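Local coordinates for 33-36 kDa outer membrane protein (Acinetobacter baumannii, PDB 6GIE), which probably acts as an outer-membrane porin, a beta-barrel channel for small solutes, and may be linked to carbapenem susceptibility, at residues T204-G209 against L228-K233; A190-T195 against F213-E218; T44-G49 against A78-K83. One frame throughout, in Å; residues are numbered along the deposited sequence.

Contact 1: residues T204-G209 against L228-K233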
# COMPACT_ATOMS: atom_id res chain seq x y z
N THR A 204 -5.70 13.39 20.87
CA THR A 204 -6.70 13.68 19.83
C THR A 204 -7.16 12.43 19.05
O THR A 204 -6.71 11.29 19.31
CB THR A 204 -6.26 14.76 18.81
OG1 THR A 204 -5.40 14.18 17.82
CG2 THR A 204 -5.55 15.93 19.46
N ASN A 205 -8.08 12.68 18.11
CA ASN A 205 -8.56 11.67 17.17
C ASN A 205 -7.79 11.73 15.84
O ASN A 205 -8.27 11.24 14.84
CB ASN A 205 -10.07 11.87 16.92
CG ASN A 205 -10.92 11.19 17.97
OD1 ASN A 205 -11.79 11.80 18.59
ND2 ASN A 205 -10.66 9.92 18.19
N MET A 206 -6.63 12.39 15.82
CA MET A 206 -5.85 12.46 14.59
C MET A 206 -4.77 11.38 14.63
O MET A 206 -4.48 10.79 15.69
CB MET A 206 -5.28 13.86 14.41
CG MET A 206 -6.37 14.97 14.49
SD MET A 206 -5.59 16.60 14.49
CE MET A 206 -5.70 16.88 12.76
N ALA A 207 -4.13 11.16 13.52
CA ALA A 207 -3.07 10.24 13.45
C ALA A 207 -2.26 10.54 12.22
O ALA A 207 -2.67 11.29 11.33
CB ALA A 207 -3.59 8.77 13.41
N ILE A 208 -1.14 9.83 12.14
CA ILE A 208 -0.22 9.99 11.05
C ILE A 208 0.38 8.68 10.62
O ILE A 208 0.63 7.81 11.46
CB ILE A 208 0.84 10.97 11.51
CG1 ILE A 208 1.69 11.42 10.32
CG2 ILE A 208 1.69 10.36 12.61
CD1 ILE A 208 2.42 12.75 10.62
N GLY A 209 0.61 8.52 9.33
CA GLY A 209 1.26 7.33 8.79
C GLY A 209 2.35 7.65 7.81
O GLY A 209 2.22 8.58 6.98
N LEU A 228 -1.94 12.03 6.58
CA LEU A 228 -2.44 12.74 7.75
C LEU A 228 -3.92 12.33 7.94
O LEU A 228 -4.81 12.75 7.19
CB LEU A 228 -2.36 14.26 7.56
CG LEU A 228 -1.08 14.75 6.86
CD1 LEU A 228 -0.97 16.26 6.71
CD2 LEU A 228 0.08 14.28 7.69
N PHE A 229 -4.15 11.63 9.05
CA PHE A 229 -5.46 11.19 9.47
C PHE A 229 -6.11 12.28 10.24
O PHE A 229 -5.99 12.34 11.44
CB PHE A 229 -5.35 9.86 10.21
CG PHE A 229 -4.84 8.81 9.33
CD1 PHE A 229 -5.69 8.22 8.39
CD2 PHE A 229 -3.51 8.45 9.35
CE1 PHE A 229 -5.20 7.29 7.50
CE2 PHE A 229 -3.00 7.50 8.47
CZ PHE A 229 -3.85 6.91 7.53
N VAL A 230 -6.70 13.22 9.51
CA VAL A 230 -7.18 14.40 10.20
C VAL A 230 -8.38 14.06 11.08
O VAL A 230 -8.65 14.76 12.04
CB VAL A 230 -7.47 15.61 9.29
CG1 VAL A 230 -6.22 16.04 8.51
CG2 VAL A 230 -8.64 15.34 8.38
N THR A 231 -9.10 12.99 10.73
CA THR A 231 -9.94 12.29 11.68
C THR A 231 -9.67 10.83 11.38
O THR A 231 -9.02 10.54 10.38
CB THR A 231 -11.44 12.52 11.42
OG1 THR A 231 -11.87 11.72 10.28
CG2 THR A 231 -11.76 13.99 11.22
N PRO A 232 -10.26 9.92 12.14
CA PRO A 232 -10.08 8.48 11.91
C PRO A 232 -10.63 7.99 10.53
O PRO A 232 -10.21 6.92 9.98
CB PRO A 232 -10.89 7.83 13.09
CG PRO A 232 -10.93 8.89 14.13
CD PRO A 232 -11.11 10.16 13.32
N LYS A 233 -11.54 8.79 9.96
CA LYS A 233 -12.15 8.42 8.67
C LYS A 233 -11.58 9.17 7.53
O LYS A 233 -11.77 8.76 6.38
CB LYS A 233 -13.65 8.68 8.71
CG LYS A 233 -14.26 8.23 10.01
CD LYS A 233 -15.71 7.85 9.87
CE LYS A 233 -16.53 9.09 9.51
NZ LYS A 233 -17.70 8.66 8.68
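Phe229 O is held by two neighbouring residues of the facing segment 204-209: Ala207 N donates a hydrogen bond to it at 3.0 Å, and Met206 CA adds a CA-H...O contact at 3.2 Å. The return bond, Phe229 N to Ala207 O, is shorter, 2.7 Å. Together they make Ala207 and Phe229 an antiparallel hydrogen-bonded pair at the open end of the beta hairpin of strands 207-216 and 220-229, consistent with a porin wall. On their face the small methyl of Ala207 lets its CB come to 3.8 Å from Phe229 CB. CG of Phe229 is anti to the carbonyl carbon (chi1 -63°). The ring turns its edge to the backbone of 207-209, CE2 lying 3.8 Å from N of Gly209, which has no side chain in the way. Pro62 and Glu65 touch the same ring. The other face is aliphatic: Ile208 CD1 and Leu228 CD2 meet at 4.0 Å, their side chains lying side by side. Past the pair the chain turns a corner at Val230. Met206, bent at chi3 (94°), brings CE to 4.1 Å from Val230 CB, while Pro232, suited to a turn, sets CD 3.4 Å from Asn205 O. Ala207 and Phe229 thus satisfy each other's backbone polar groups, while Ile208 and Leu228 turn theirs to Gly199 and Val236 on the flanking strands; their side chains form an apolar surface suited to lipid, consistent with a bound detergent touching Leu228.

Contact 2: residues A190-T195 against F213-E218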
# COMPACT_ATOMS: atom_id res chain seq x y z
N ALA A 190 16.64 -7.47 -7.38
CA ALA A 190 16.87 -6.35 -6.49
C ALA A 190 16.64 -6.68 -5.01
O ALA A 190 15.82 -7.54 -4.68
CB ALA A 190 16.00 -5.17 -6.90
N VAL A 191 17.39 -6.01 -4.15
CA VAL A 191 17.18 -6.08 -2.72
C VAL A 191 16.24 -4.95 -2.41
O VAL A 191 16.31 -3.89 -3.04
CB VAL A 191 18.48 -5.83 -1.93
CG1 VAL A 191 18.22 -5.95 -0.43
CG2 VAL A 191 19.57 -6.78 -2.39
N THR A 192 15.37 -5.13 -1.43
CA THR A 192 14.49 -4.04 -1.06
C THR A 192 14.53 -3.81 0.41
O THR A 192 14.88 -4.70 1.20
CB THR A 192 13.04 -4.35 -1.41
OG1 THR A 192 12.61 -5.50 -0.66
CG2 THR A 192 12.92 -4.62 -2.92
N ALA A 193 14.12 -2.61 0.78
CA ALA A 193 14.01 -2.27 2.19
C ALA A 193 12.84 -1.42 2.31
O ALA A 193 12.60 -0.55 1.44
CB ALA A 193 15.23 -1.49 2.70
N ARG A 194 12.13 -1.59 3.43
CA ARG A 194 11.10 -0.64 3.70
C ARG A 194 10.69 -0.50 5.16
O ARG A 194 10.84 -1.43 6.01
CB ARG A 194 9.89 -0.99 2.81
CG ARG A 194 9.05 -2.17 3.19
CD ARG A 194 7.76 -2.26 2.32
NE ARG A 194 7.06 -3.49 2.75
CZ ARG A 194 6.13 -3.51 3.67
NH1 ARG A 194 5.63 -2.40 4.16
NH2 ARG A 194 5.62 -4.66 4.05
N THR A 195 10.03 0.61 5.42
CA THR A 195 9.55 0.88 6.75
C THR A 195 8.15 1.37 6.71
O THR A 195 7.76 1.94 5.72
CB THR A 195 10.40 1.95 7.47
OG1 THR A 195 10.30 3.19 6.80
CG2 THR A 195 11.81 1.56 7.52
N PHE A 213 10.53 3.42 1.13
CA PHE A 213 10.81 2.27 0.25
C PHE A 213 12.07 2.58 -0.45
O PHE A 213 12.24 3.71 -1.00
CB PHE A 213 9.70 2.11 -0.81
CG PHE A 213 9.64 0.74 -1.46
CD1 PHE A 213 9.24 -0.39 -0.73
CD2 PHE A 213 9.93 0.56 -2.81
CE1 PHE A 213 9.17 -1.65 -1.33
CE2 PHE A 213 9.85 -0.70 -3.41
CZ PHE A 213 9.47 -1.80 -2.67
N GLY A 214 12.98 1.61 -0.40
CA GLY A 214 14.17 1.62 -1.24
C GLY A 214 14.31 0.32 -2.01
O GLY A 214 14.05 -0.76 -1.49
N VAL A 215 14.71 0.46 -3.27
CA VAL A 215 14.96 -0.64 -4.17
C VAL A 215 16.37 -0.46 -4.68
O VAL A 215 16.67 0.57 -5.30
CB VAL A 215 14.03 -0.61 -5.39
CG1 VAL A 215 14.40 -1.73 -6.37
CG2 VAL A 215 12.59 -0.75 -4.94
N PHE A 216 17.21 -1.47 -4.41
CA PHE A 216 18.66 -1.37 -4.61
C PHE A 216 19.11 -2.41 -5.65
O PHE A 216 19.00 -3.60 -5.41
CB PHE A 216 19.41 -1.62 -3.28
CG PHE A 216 19.05 -0.65 -2.20
CD1 PHE A 216 19.73 0.55 -2.05
CD2 PHE A 216 18.00 -0.92 -1.35
CE1 PHE A 216 19.35 1.46 -1.07
CE2 PHE A 216 17.63 -0.02 -0.36
CZ PHE A 216 18.32 1.17 -0.21
N ALA A 217 19.62 -1.93 -6.78
CA ALA A 217 19.92 -2.77 -7.93
C ALA A 217 21.16 -2.19 -8.53
O ALA A 217 22.02 -1.78 -7.78
CB ALA A 217 18.76 -2.71 -8.91
N GLU A 218 21.27 -2.16 -9.86
CA GLU A 218 22.39 -1.50 -10.54
C GLU A 218 22.46 -0.03 -10.12
O GLU A 218 23.54 0.49 -9.78
CB GLU A 218 22.19 -1.58 -12.06
CG GLU A 218 22.26 -2.98 -12.65
CD GLU A 218 23.69 -3.48 -12.87
OE1 GLU A 218 24.59 -2.65 -13.08
OE2 GLU A 218 23.90 -4.72 -12.83
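Phe213 opens the segment against Arg194, its non-hydrogen-bonded partner. CG of Phe213 is anti to the backbone N (chi1 -161°), and the ring leans toward strand 190-195: CD1 lies 3.6 Å from Arg194 CB, and Arg194 CD comes up at the ring edge, in its plane, 3.9 Å from CD1. The aliphatic CB and CD of Arg194 pack against the ring, while its guanidinium, turned 33° from the ring plane, goes on to a salt bridge with Glu140. Gly214 follows, paired with Ala193 by two backbone hydrogen bonds; that from Gly214 N to Ala193 O, 2.9 Å, is almost perfectly straight at 179°. Gly214 O also receives a CA-H...O contact from Thr192 CA at 3.3 Å. Having no side chain, Gly214 allows the ring of Phe216 to lie back across its position. Val215 projects on the face of Phe213 and Thr192, and its CG1 reaches Ala190 CB at 3.8 Å, a short methyl matched to a branched side chain. Phe216 is the next hydrogen-bonded position: its N gives to Val191 O at 2.9 Å, and its O accepts from Val191 N at 3.2 Å. Its ring, on the opposite face, presents an edge, Phe216 CE2 standing 4.2 Å from Ala193 CB, an apolar pairing fit for the surface. Beyond, Ala217 CB still touches Ala190 CB as the strand gives way to the turn. Strand 149-157 bonds the far edge of 190-195 through Ala152, Gly154 and Thr156, and Phe213 bonds to Gly223 of strand 220-229, so the hairpin sits between two further antiparallel strands.

Contact 3: residues T44-G49 against A78-K83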
# COMPACT_ATOMS: atom_id res chain seq x y z
N THR A 44 -6.33 2.57 -16.78
CA THR A 44 -5.88 1.57 -15.82
C THR A 44 -7.03 1.22 -14.90
O THR A 44 -7.79 2.08 -14.49
CB THR A 44 -4.69 2.08 -14.97
OG1 THR A 44 -3.62 2.44 -15.85
CG2 THR A 44 -4.18 1.02 -14.02
N GLY A 45 -7.18 -0.07 -14.60
CA GLY A 45 -8.12 -0.55 -13.57
C GLY A 45 -7.48 -1.63 -12.69
O GLY A 45 -6.70 -2.45 -13.18
N THR A 46 -7.82 -1.62 -11.40
CA THR A 46 -7.34 -2.58 -10.41
C THR A 46 -8.49 -2.94 -9.49
O THR A 46 -9.21 -2.06 -9.01
CB THR A 46 -6.22 -2.04 -9.57
OG1 THR A 46 -5.21 -1.58 -10.44
CG2 THR A 46 -5.60 -3.14 -8.65
N ALA A 47 -8.70 -4.25 -9.34
CA ALA A 47 -9.59 -4.85 -8.38
C ALA A 47 -8.69 -5.78 -7.52
O ALA A 47 -7.79 -6.44 -8.04
CB ALA A 47 -10.66 -5.65 -9.10
N GLN A 48 -8.91 -5.80 -6.21
CA GLN A 48 -8.22 -6.69 -5.32
C GLN A 48 -9.08 -7.10 -4.19
O GLN A 48 -9.99 -6.37 -3.75
CB GLN A 48 -6.83 -6.16 -4.80
CG GLN A 48 -6.82 -4.88 -4.10
CD GLN A 48 -5.40 -4.37 -3.65
OE1 GLN A 48 -4.52 -5.11 -3.22
NE2 GLN A 48 -5.26 -3.06 -3.68
N GLY A 49 -8.79 -8.31 -3.73
CA GLY A 49 -9.54 -8.90 -2.64
C GLY A 49 -8.60 -9.31 -1.54
O GLY A 49 -7.59 -9.87 -1.81
N ALA A 78 -5.16 -9.97 -6.71
CA ALA A 78 -5.43 -8.76 -7.45
C ALA A 78 -5.40 -9.03 -8.93
O ALA A 78 -4.79 -9.98 -9.39
CB ALA A 78 -4.41 -7.62 -7.06
N TYR A 79 -6.08 -8.16 -9.66
CA TYR A 79 -6.04 -8.08 -11.11
C TYR A 79 -5.85 -6.61 -11.56
O TYR A 79 -6.44 -5.68 -10.98
CB TYR A 79 -7.36 -8.65 -11.68
CG TYR A 79 -7.57 -8.40 -13.14
CD1 TYR A 79 -6.67 -8.88 -14.08
CD2 TYR A 79 -8.70 -7.69 -13.59
CE1 TYR A 79 -6.89 -8.68 -15.44
CE2 TYR A 79 -8.91 -7.48 -14.94
CZ TYR A 79 -8.00 -7.98 -15.86
OH TYR A 79 -8.21 -7.78 -17.21
N ASN A 80 -5.03 -6.40 -12.59
CA ASN A 80 -4.72 -5.10 -13.09
C ASN A 80 -4.77 -5.10 -14.60
O ASN A 80 -4.30 -6.02 -15.26
CB ASN A 80 -3.33 -4.64 -12.65
CG ASN A 80 -2.98 -3.28 -13.25
OD1 ASN A 80 -2.27 -3.18 -14.27
ND2 ASN A 80 -3.54 -2.21 -12.67
N TYR A 81 -5.30 -4.00 -15.14
CA TYR A 81 -5.58 -3.86 -16.55
C TYR A 81 -4.98 -2.52 -17.03
O TYR A 81 -5.12 -1.49 -16.35
CB TYR A 81 -7.11 -3.88 -16.70
CG TYR A 81 -7.66 -3.58 -18.04
CD1 TYR A 81 -7.32 -4.37 -19.14
CD2 TYR A 81 -8.56 -2.54 -18.23
CE1 TYR A 81 -7.83 -4.12 -20.40
CE2 TYR A 81 -9.09 -2.29 -19.50
CZ TYR A 81 -8.72 -3.08 -20.57
OH TYR A 81 -9.22 -2.85 -21.82
N ILE A 82 -4.30 -2.54 -18.18
CA ILE A 82 -3.81 -1.33 -18.77
C ILE A 82 -4.11 -1.36 -20.23
O ILE A 82 -3.68 -2.27 -20.92
CB ILE A 82 -2.30 -1.14 -18.61
CG1 ILE A 82 -1.92 -1.13 -17.14
CG2 ILE A 82 -1.85 0.19 -19.24
CD1 ILE A 82 -0.43 -1.05 -16.95
N LYS A 83 -4.81 -0.31 -20.70
CA LYS A 83 -5.30 -0.17 -22.08
C LYS A 83 -4.71 1.07 -22.78
O LYS A 83 -4.99 2.21 -22.38
CB LYS A 83 -6.82 -0.04 -22.01
CG LYS A 83 -7.61 -0.41 -23.26
CD LYS A 83 -9.09 -0.10 -23.00
CE LYS A 83 -10.01 -0.84 -23.96
NZ LYS A 83 -9.73 -0.46 -25.37
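Strands 44-49 and 78-83 run antiparallel, their axes 4.7 Å apart at closest approach with directions 173° apart, and reciprocal backbone hydrogen bonds join Gly45 with Tyr81 and Ala47 with Tyr79. On the face of Thr46 and Asn80 a side-chain bond reinforces this ladder: Asn80 ND2 donates to Thr46 OG1 at 2.9 Å, the hydroxyl lying in the amide plane. Both torsions assist, Asn80 CG standing anti to its backbone N (chi1 177°) and Thr46 OG1 anti to its carbonyl carbon (chi1 -54°). ND2 is also 3.2 Å from Gly45 O, but the angle there is too poor for a hydrogen bond. Thr44 crosses the same amide with its methyl, CG2 lying 3.6 Å from Asn80 ND2, and runs beside Ile82, whose CG1 is 4.2 Å from Thr44 OG1. Threonine and isoleucine, branched at CB, suit such extended positions. At the other end Gln48 CB meets Ala78 CB at 3.6 Å; the small methyl permits this close pairing, and the rest of the glutamine leads away from 78-83 and touches Gln28. The opposite face carries Tyr79 and Tyr81 beside the small residues Ala47 and Gly45. Tyr81 keeps its CB 3.8 Å from Gly45 O while its ring leads away, and the ring of Tyr79 meets that of Tyr97 on the next strand. Strands 22-35 and 94-105 continue the backbone bonding on the two outer edges. A face rich in Thr, Asn and Gln, with Ala78 and Ile82, opposite one bearing two tyrosines suits the antiparallel meander of a porin barrel wall, probably facing channel and membrane respectively.

All three contacts are antiparallel strand pairings in the wall of one porin barrel. Contact 3 comes first along the chain, joining strands 43-52 and 74-83, and is complete before the others begin. Contacts 1 and 2 follow and interleave, because both use strand 207-216: contact 2 pairs its later end with strand 190-200, contact 1 its start with strand 220-229. Their centres are nevertheless about 29 Å apart, so this shared strand links two distant levels of the wall. Contact 3 lies about 24 Å from contact 2 and about 29 Å from contact 1, centre to centre, and contacts 1 and 3 are on opposite sides of the chain's centre. Neighbour-to-neighbour pairing thus carries the wall around the barrel.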